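PDB 2C0H: mannan endo-1,4-beta-mannosidase from Mytilus edulis, which hydrolyses internal beta-1,4-mannosidic linkages in the backbones of mannans, galactomannans and glucomannans. Local coordinates for residues A211-D216 and T256-Q261; S49-M54 and L97-R102. The protein carries 3 engineered substitutions. One frame throughout, in Å; residues are numbered along the deposited sequence.

Interaction 1 of 2, residues A211-D216 and T256-Q261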
ATOM      1  N   ALA A 211     -14.691   4.849   4.537  1.00 12.76           N
ATOM      2  CA  ALA A 211     -14.957   4.192   5.807  1.00 13.58           C
ATOM      3  C   ALA A 211     -13.862   4.442   6.852  1.00 13.73           C
ATOM      4  O   ALA A 211     -14.133   4.762   7.989  1.00 13.99           O
ATOM      5  CB  ALA A 211     -15.145   2.706   5.573  1.00 13.55           C
ATOM      6  N   ILE A 212     -12.608   4.317   6.447  1.00 13.64           N
ATOM      7  CA  ILE A 212     -11.489   4.520   7.348  1.00 14.14           C
ATOM      8  C   ILE A 212     -11.488   5.964   7.826  1.00 14.95           C
ATOM      9  O   ILE A 212     -11.299   6.221   9.006  1.00 15.10           O
ATOM     10  CB  ILE A 212     -10.150   4.188   6.648  1.00 13.33           C
ATOM     11  CG1 ILE A 212     -10.099   2.685   6.350  1.00 13.46           C
ATOM     12  CG2 ILE A 212      -8.971   4.639   7.527  1.00 13.83           C
ATOM     13  CD1 ILE A 212      -9.032   2.299   5.366  1.00 13.51           C
ATOM     14  N   LYS A 213     -11.740   6.888   6.911  1.00 16.03           N
ATOM     15  CA  LYS A 213     -11.684   8.312   7.253  1.00 17.82           C
ATOM     16  C   LYS A 213     -12.905   8.760   8.045  1.00 18.40           C
ATOM     17  O   LYS A 213     -12.877   9.821   8.656  1.00 18.91           O
ATOM     18  CB  LYS A 213     -11.519   9.161   6.001  1.00 17.60           C
ATOM     19  CG  LYS A 213     -10.141   9.026   5.370  1.00 19.39           C
ATOM     20  CD  LYS A 213     -10.067   9.806   4.085  1.00 20.41           C
ATOM     21  CE  LYS A 213      -8.649   9.943   3.588  1.00 22.60           C
ATOM     22  NZ  LYS A 213      -8.575  10.996   2.537  1.00 23.79           N
ATOM     23  N   GLU A 214     -13.964   7.963   8.053  1.00 19.61           N
ATOM     24  CA  GLU A 214     -15.124   8.263   8.907  1.00 20.60           C
ATOM     25  C   GLU A 214     -14.822   8.064  10.392  1.00 21.15           C
ATOM     26  O   GLU A 214     -15.292   8.846  11.230  1.00 21.93           O
ATOM     27  CB  GLU A 214     -16.323   7.414   8.492  1.00 20.85           C
ATOM     28  CG  GLU A 214     -17.634   7.822   9.137  1.00 22.67           C
ATOM     29  CD  GLU A 214     -18.834   7.138   8.508  1.00 24.76           C
ATOM     30  OE1 GLU A 214     -19.973   7.438   8.942  1.00 32.81           O
ATOM     31  OE2 GLU A 214     -18.651   6.310   7.580  1.00 31.59           O
ATOM     32  N   VAL A 215     -14.061   7.023  10.727  1.00 20.86           N
ATOM     33  CA  VAL A 215     -13.727   6.704  12.120  1.00 20.91           C
ATOM     34  C   VAL A 215     -12.339   7.206  12.547  1.00 20.96           C
ATOM     35  O   VAL A 215     -12.087   7.376  13.740  1.00 21.78           O
ATOM     36  CB  VAL A 215     -13.842   5.180  12.417  1.00 21.05           C
ATOM     37  CG1 VAL A 215     -15.280   4.717  12.194  1.00 21.70           C
ATOM     38  CG2 VAL A 215     -12.876   4.360  11.565  1.00 22.17           C
ATOM     39  N   ASP A 216     -11.456   7.435  11.575  1.00 21.05           N
ATOM     40  CA  ASP A 216     -10.116   7.994  11.802  1.00 21.02           C
ATOM     41  C   ASP A 216      -9.808   9.046  10.722  1.00 20.75           C
ATOM     42  O   ASP A 216      -9.066   8.806   9.754  1.00 20.16           O
ATOM     43  CB  ASP A 216      -9.074   6.878  11.786  1.00 20.98           C
ATOM     44  CG  ASP A 216      -7.680   7.365  12.145  1.00 23.43           C
ATOM     45  OD1 ASP A 216      -7.516   8.530  12.593  1.00 28.27           O
ATOM     46  OD2 ASP A 216      -6.728   6.572  11.963  1.00 28.04           O
ATOM     47  N   THR A 256     -11.173   9.420  -0.891  1.00 16.16           N
ATOM     48  CA  THR A 256     -10.010   9.762  -1.702  1.00 15.76           C
ATOM     49  C   THR A 256      -8.741   9.304  -0.976  1.00 14.38           C
ATOM     50  O   THR A 256      -8.738   9.123   0.240  1.00 14.59           O
ATOM     51  CB  THR A 256      -9.946  11.281  -1.937  1.00 16.86           C
ATOM     52  OG1 THR A 256     -10.005  11.966  -0.672  1.00 20.26           O
ATOM     53  CG2 THR A 256     -11.129  11.732  -2.819  1.00 18.24           C
ATOM     54  N   LEU A 257      -7.674   9.094  -1.737  1.00 13.97           N
ATOM     55  CA  LEU A 257      -6.419   8.636  -1.146  1.00 13.67           C
ATOM     56  C   LEU A 257      -5.634   9.807  -0.577  1.00 13.53           C
ATOM     57  O   LEU A 257      -5.806  10.955  -1.010  1.00 14.37           O
ATOM     58  CB  LEU A 257      -5.569   7.918  -2.203  1.00 13.52           C
ATOM     59  CG  LEU A 257      -6.204   6.734  -2.939  1.00 14.48           C
ATOM     60  CD1 LEU A 257      -5.156   6.102  -3.861  1.00 16.35           C
ATOM     61  CD2 LEU A 257      -6.766   5.712  -1.977  1.00 15.20           C
ATOM     62  N   SER A 258      -4.762   9.500   0.382  1.00 13.27           N
ATOM     63  CA  SER A 258      -3.845  10.470   0.986  1.00 13.68           C
ATOM     64  C   SER A 258      -2.605  10.627   0.130  1.00 13.51           C
ATOM     65  O   SER A 258      -2.122  11.733  -0.069  1.00 12.98           O
ATOM     66  CB  SER A 258      -3.421   9.991   2.370  1.00 14.26           C
ATOM     67  OG  SER A 258      -4.546   9.702   3.194  1.00 15.90           O
ATOM     68  N   PHE A 259      -2.068   9.499  -0.320  1.00 13.46           N
ATOM     69  CA  PHE A 259      -0.912   9.485  -1.198  1.00 13.38           C
ATOM     70  C   PHE A 259      -0.989   8.301  -2.153  1.00 12.89           C
ATOM     71  O   PHE A 259      -1.786   7.379  -1.963  1.00 12.60           O
ATOM     72  CB  PHE A 259       0.433   9.552  -0.431  1.00 14.52           C
ATOM     73  CG  PHE A 259       0.712   8.398   0.495  1.00 14.56           C
ATOM     74  CD1 PHE A 259       1.291   7.230   0.016  1.00 16.13           C
ATOM     75  CD2 PHE A 259       0.476   8.505   1.870  1.00 16.85           C
ATOM     76  CE1 PHE A 259       1.572   6.165   0.868  1.00 16.12           C
ATOM     77  CE2 PHE A 259       0.770   7.452   2.732  1.00 18.67           C
ATOM     78  CZ  PHE A 259       1.316   6.275   2.223  1.00 18.19           C
ATOM     79  N   TYR A 260      -0.200   8.373  -3.210  1.00 12.25           N
ATOM     80  CA  TYR A 260      -0.144   7.339  -4.245  1.00 12.86           C
ATOM     81  C   TYR A 260       1.038   6.431  -3.936  1.00 12.72           C
ATOM     82  O   TYR A 260       1.985   6.818  -3.249  1.00 11.82           O
ATOM     83  CB  TYR A 260       0.024   7.962  -5.636  1.00 13.69           C
ATOM     84  CG  TYR A 260      -1.115   8.867  -6.104  1.00 13.66           C
ATOM     85  CD1 TYR A 260      -2.401   8.365  -6.268  1.00 15.93           C
ATOM     86  CD2 TYR A 260      -0.898  10.191  -6.382  1.00 14.15           C
ATOM     87  CE1 TYR A 260      -3.436   9.171  -6.708  1.00 16.46           C
ATOM     88  CE2 TYR A 260      -1.932  11.012  -6.825  1.00 14.18           C
ATOM     89  CZ  TYR A 260      -3.184  10.493  -6.981  1.00 15.16           C
ATOM     90  OH  TYR A 260      -4.197  11.315  -7.415  1.00 17.28           O
ATOM     91  N   GLN A 261       0.937   5.207  -4.417  1.00 12.77           N
ATOM     92  CA  GLN A 261       1.988   4.216  -4.243  1.00 13.09           C
ATOM     93  C   GLN A 261       2.089   3.448  -5.548  1.00 12.90           C
ATOM     94  O   GLN A 261       1.076   2.977  -6.085  1.00 13.61           O
ATOM     95  CB  GLN A 261       1.637   3.275  -3.097  1.00 13.21           C
ATOM     96  CG  GLN A 261       2.716   2.239  -2.823  1.00 14.76           C
ATOM     97  CD  GLN A 261       2.242   1.074  -1.990  1.00 16.52           C
ATOM     98  OE1 GLN A 261       2.710  -0.057  -2.165  1.00 18.35           O
ATOM     99  NE2 GLN A 261       1.342   1.335  -1.059  1.00 19.59           N
TER
HETATM  100  O   HOH W   1      -6.001  11.894   3.633  1.00 24.67           O

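Interaction 2 of 2, residues S49-M54 and L97-R102. Unlike the reference sequence in segment 49-54: Met54 (reference Ile).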
ATOM      1  N   SER A  49      12.745  -9.346  15.005  1.00 15.30           N
ATOM      2  CA  SER A  49      14.114  -9.282  14.491  1.00 16.01           C
ATOM      3  C   SER A  49      14.186  -8.357  13.270  1.00 15.60           C
ATOM      4  O   SER A  49      15.186  -7.669  13.071  1.00 15.81           O
ATOM      5  CB  SER A  49      14.668 -10.672  14.178  1.00 17.20           C
ATOM      6  OG  SER A  49      13.983 -11.296  13.131  1.00 21.09           O
ATOM      7  N   THR A  50      13.128  -8.342  12.453  1.00 14.52           N
ATOM      8  CA  THR A  50      13.069  -7.455  11.283  1.00 14.49           C
ATOM      9  C   THR A  50      13.077  -5.993  11.739  1.00 14.19           C
ATOM     10  O   THR A  50      13.782  -5.165  11.154  1.00 13.60           O
ATOM     11  CB  THR A  50      11.826  -7.746  10.395  1.00 14.45           C
ATOM     12  OG1 THR A  50      11.914  -9.070   9.852  1.00 15.13           O
ATOM     13  CG2 THR A  50      11.715  -6.769   9.259  1.00 14.64           C
ATOM     14  N   LEU A  51      12.284  -5.682  12.757  1.00 13.64           N
ATOM     15  CA  LEU A  51      12.260  -4.331  13.329  1.00 14.44           C
ATOM     16  C   LEU A  51      13.627  -3.902  13.873  1.00 14.73           C
ATOM     17  O   LEU A  51      14.037  -2.764  13.677  1.00 15.58           O
ATOM     18  CB  LEU A  51      11.229  -4.225  14.445  1.00 14.76           C
ATOM     19  CG  LEU A  51       9.757  -4.366  14.079  1.00 13.77           C
ATOM     20  CD1 LEU A  51       8.949  -4.450  15.368  1.00 15.30           C
ATOM     21  CD2 LEU A  51       9.286  -3.207  13.203  1.00 15.84           C
ATOM     22  N   SER A  52      14.305  -4.814  14.567  1.00 15.64           N
ATOM     23  CA  SER A  52      15.623  -4.531  15.142  1.00 16.36           C
ATOM     24  C   SER A  52      16.632  -4.214  14.043  1.00 16.80           C
ATOM     25  O   SER A  52      17.363  -3.211  14.138  1.00 17.28           O
ATOM     26  CB  SER A  52      16.120  -5.719  15.972  1.00 17.06           C
ATOM     27  OG  SER A  52      17.406  -5.443  16.516  1.00 20.87           O
ATOM     28  N   ASP A  53      16.677  -5.076  13.024  1.00 16.75           N
ATOM     29  CA  ASP A  53      17.549  -4.898  11.845  1.00 17.14           C
ATOM     30  C   ASP A  53      17.316  -3.532  11.208  1.00 16.93           C
ATOM     31  O   ASP A  53      18.256  -2.799  10.897  1.00 17.05           O
ATOM     32  CB  ASP A  53      17.278  -5.969  10.776  1.00 17.94           C
ATOM     33  CG  ASP A  53      17.803  -7.354  11.137  1.00 19.92           C
ATOM     34  OD1 ASP A  53      18.462  -7.515  12.186  1.00 24.18           O
ATOM     35  OD2 ASP A  53      17.536  -8.299  10.341  1.00 21.57           O
ATOM     36  N   MET A  54      16.050  -3.196  10.998  1.00 16.57           N
ATOM     37  CA  MET A  54      15.711  -1.957  10.320  1.00 17.41           C
ATOM     38  C   MET A  54      16.083  -0.729  11.120  1.00 17.08           C
ATOM     39  O   MET A  54      16.669   0.193  10.564  1.00 16.25           O
ATOM     40  CB  MET A  54      14.242  -1.935   9.930  1.00 17.19           C
ATOM     41  CG  MET A  54      13.962  -2.871   8.785  1.00 17.94           C
ATOM     42  SD  MET A  54      12.239  -2.855   8.323  1.00 22.40           S
ATOM     43  CE  MET A  54      12.000  -1.084   8.101  1.00 20.91           C
ATOM     44  N   LEU A  97       2.211  -3.345  16.936  1.00 13.18           N
ATOM     45  CA  LEU A  97       2.399  -1.894  16.960  1.00 13.11           C
ATOM     46  C   LEU A  97       3.235  -1.424  18.170  1.00 13.62           C
ATOM     47  O   LEU A  97       4.033  -0.500  18.028  1.00 13.86           O
ATOM     48  CB  LEU A  97       1.039  -1.170  16.888  1.00 13.03           C
ATOM     49  CG  LEU A  97       0.330  -1.267  15.531  1.00 12.57           C
ATOM     50  CD1 LEU A  97      -1.137  -0.851  15.700  1.00 12.79           C
ATOM     51  CD2 LEU A  97       1.006  -0.424  14.441  1.00 13.42           C
ATOM     52  N   HIS A  98       3.068  -2.058  19.337  1.00 14.05           N
ATOM     53  CA  HIS A  98       3.862  -1.704  20.527  1.00 14.86           C
ATOM     54  C   HIS A  98       5.323  -2.069  20.310  1.00 14.77           C
ATOM     55  O   HIS A  98       6.198  -1.305  20.689  1.00 14.76           O
ATOM     56  CB  HIS A  98       3.356  -2.381  21.793  1.00 16.18           C
ATOM     57  CG  HIS A  98       2.055  -1.848  22.302  1.00 18.11           C
ATOM     58  ND1 HIS A  98       1.506  -0.657  21.880  1.00 24.36           N
ATOM     59  CD2 HIS A  98       1.201  -2.353  23.220  1.00 22.01           C
ATOM     60  CE1 HIS A  98       0.361  -0.456  22.514  1.00 22.56           C
ATOM     61  NE2 HIS A  98       0.153  -1.472  23.329  1.00 23.87           N
ATOM     62  N   ALA A  99       5.584  -3.218  19.696  1.00 14.93           N
ATOM     63  CA  ALA A  99       6.960  -3.597  19.334  1.00 14.87           C
ATOM     64  C   ALA A  99       7.595  -2.609  18.353  1.00 15.16           C
ATOM     65  O   ALA A  99       8.755  -2.213  18.513  1.00 14.80           O
ATOM     66  CB  ALA A  99       6.977  -5.011  18.760  1.00 14.97           C
ATOM     67  N   ALA A 100       6.837  -2.192  17.344  1.00 14.28           N
ATOM     68  CA  ALA A 100       7.315  -1.231  16.352  1.00 14.78           C
ATOM     69  C   ALA A 100       7.638   0.115  17.022  1.00 14.89           C
ATOM     70  O   ALA A 100       8.669   0.727  16.742  1.00 15.36           O
ATOM     71  CB  ALA A 100       6.281  -1.043  15.237  1.00 14.65           C
ATOM     72  N   GLN A 101       6.785   0.546  17.945  1.00 15.43           N
ATOM     73  CA  GLN A 101       6.975   1.810  18.655  1.00 16.40           C
ATOM     74  C   GLN A 101       8.297   1.818  19.419  1.00 16.51           C
ATOM     75  O   GLN A 101       8.988   2.823  19.427  1.00 16.88           O
ATOM     76  CB  GLN A 101       5.813   2.062  19.619  1.00 16.16           C
ATOM     77  CG  GLN A 101       5.831   3.431  20.235  1.00 17.55           C
ATOM     78  CD  GLN A 101       4.650   3.693  21.142  1.00 18.89           C
ATOM     79  OE1 GLN A 101       3.606   3.046  21.033  1.00 20.17           O
ATOM     80  NE2 GLN A 101       4.799   4.666  22.029  1.00 22.64           N
ATOM     81  N   ARG A 102       8.636   0.685  20.029  1.00 17.04           N
ATOM     82  CA  ARG A 102       9.873   0.554  20.808  1.00 18.05           C
ATOM     83  C   ARG A 102      11.105   0.733  19.912  1.00 18.51           C
ATOM     84  O   ARG A 102      12.191   1.082  20.419  1.00 18.44           O
ATOM     85  CB  ARG A 102       9.925  -0.798  21.539  1.00 18.04           C
ATOM     86  CG  ARG A 102       8.969  -0.901  22.728  1.00 19.68           C
ATOM     87  CD  ARG A 102       9.211  -2.123  23.598  1.00 21.33           C
ATOM     88  NE  ARG A 102       8.815  -3.377  22.969  1.00 24.43           N
ATOM     89  CZ  ARG A 102       7.602  -3.929  23.042  1.00 25.59           C
ATOM     90  NH1 ARG A 102       6.616  -3.349  23.714  1.00 28.17           N
ATOM     91  NH2 ARG A 102       7.375  -5.076  22.420  1.00 26.44           N
TER

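Interaction 1 of 2, residues A211-D216 and T256-Q261
Lys213 lays the end of its side chain against the backbone carbonyl of Thr256, Lys213 CE lying 3.4 Å from Thr256 O and Lys213 NZ donating a hydrogen bond of 3.0 Å to the same oxygen. The ammonium does not approach along the carbonyl plane: it stands 47° above it, with a C=O...N angle of 132°. The chain is extended beyond CG, which carries NZ across to Thr256 O although Lys213 CA and Thr256 CA are 9.2 Å apart. The side chain of Thr256 crosses that of the lysine at about a right angle, Thr256 OG1 standing 3.6 Å from Lys213 NZ. A water adds a second link, accepting from Lys213 NZ at 2.9 Å and lying 2.7 Å from Ser258 OG, which is also hydrogen-bonded to Val221 N in the adjacent strand. An alanine in place of Lys213 would probably leave Thr256 O without its ammonium donor and the bridging water without one of its holders. On the next residue of the helix, Glu214 forms a salt bridge with Lys143 of helix 131-149. Here the last turn of helix 198-215 is tied to the loop before strand 260-263, one of the links between the outer helices and the loops entering the strands of the (beta/alpha)8 barrel, away from the residues that probably bind substrate and carry out catalysis.

Interaction 2 of 2, residues S49-M54 and L97-R102
Leu51 sets its two methyls against the Ala99-Ala100 peptide and the alanine methyls beside it, dividing the work between them. Leu51 CD1 rests against the backbone, 3.7 Å from Ala100 N. The same methyl, Leu51 CD1, also touches Ala99 CB at 4.0 Å. On the other branch, Leu51 CD2 reaches Ala100 CB at 4.2 Å. The side-chain torsions account for this division: CG lies anti to the carbonyl carbon (chi1 -66°), while CD1 continues the chain anti to CA (chi2 171°), which carries CD1 to the peptide while CD2 branches off to one side. The two alanine methyls do not face the leucine head-on; each leaves its own helix obliquely to the line of approach, and the leucine reaches the main chain between them. Small residues at these two positions thus let the backbones come close, with Leu51 CA 6.6 Å from Ala100 CA. The contact is buried, the side chains that meet are apolar, and it works by one branched side chain meeting a flat peptide rather than by matched pairs of large side chains. Around it, Leu51 also touches Ile105 in the loop after helix 89-102, and Ala100 rests on Ile107 of strand 106-113. Ala99 meets Tyr40 and Glu48 of helix 40-56, which lengthens the interface between the two helices. Elsewhere on helix 40-56, Thr50 and Met54, which replaces the isoleucine of the reference sequence, pack on Trp330, so this helix joins helix 89-102 on one flank and helix 330-339 on another.

In the fold
The two contacts belong to one (beta/alpha)8 barrel but lie in separate sectors of it, their centres 25 Å apart and their nearest atoms about 10 Å apart. Along the chain interaction 2 comes first, both its segments preceding those of interaction 1. It joins helices 40-56 and 89-102, which follow barrel strands 17-25 and 61-68, whereas interaction 1 ties helix 198-215 to the approach to strand 260-263. Both therefore concern the outer helical layer around a shared parallel barrel, one by apolar helix-helix packing, the other by a polar link from a helix to the loop entering a strand. Each stands apart from the residues that probably catalyse the reaction and bind substrate.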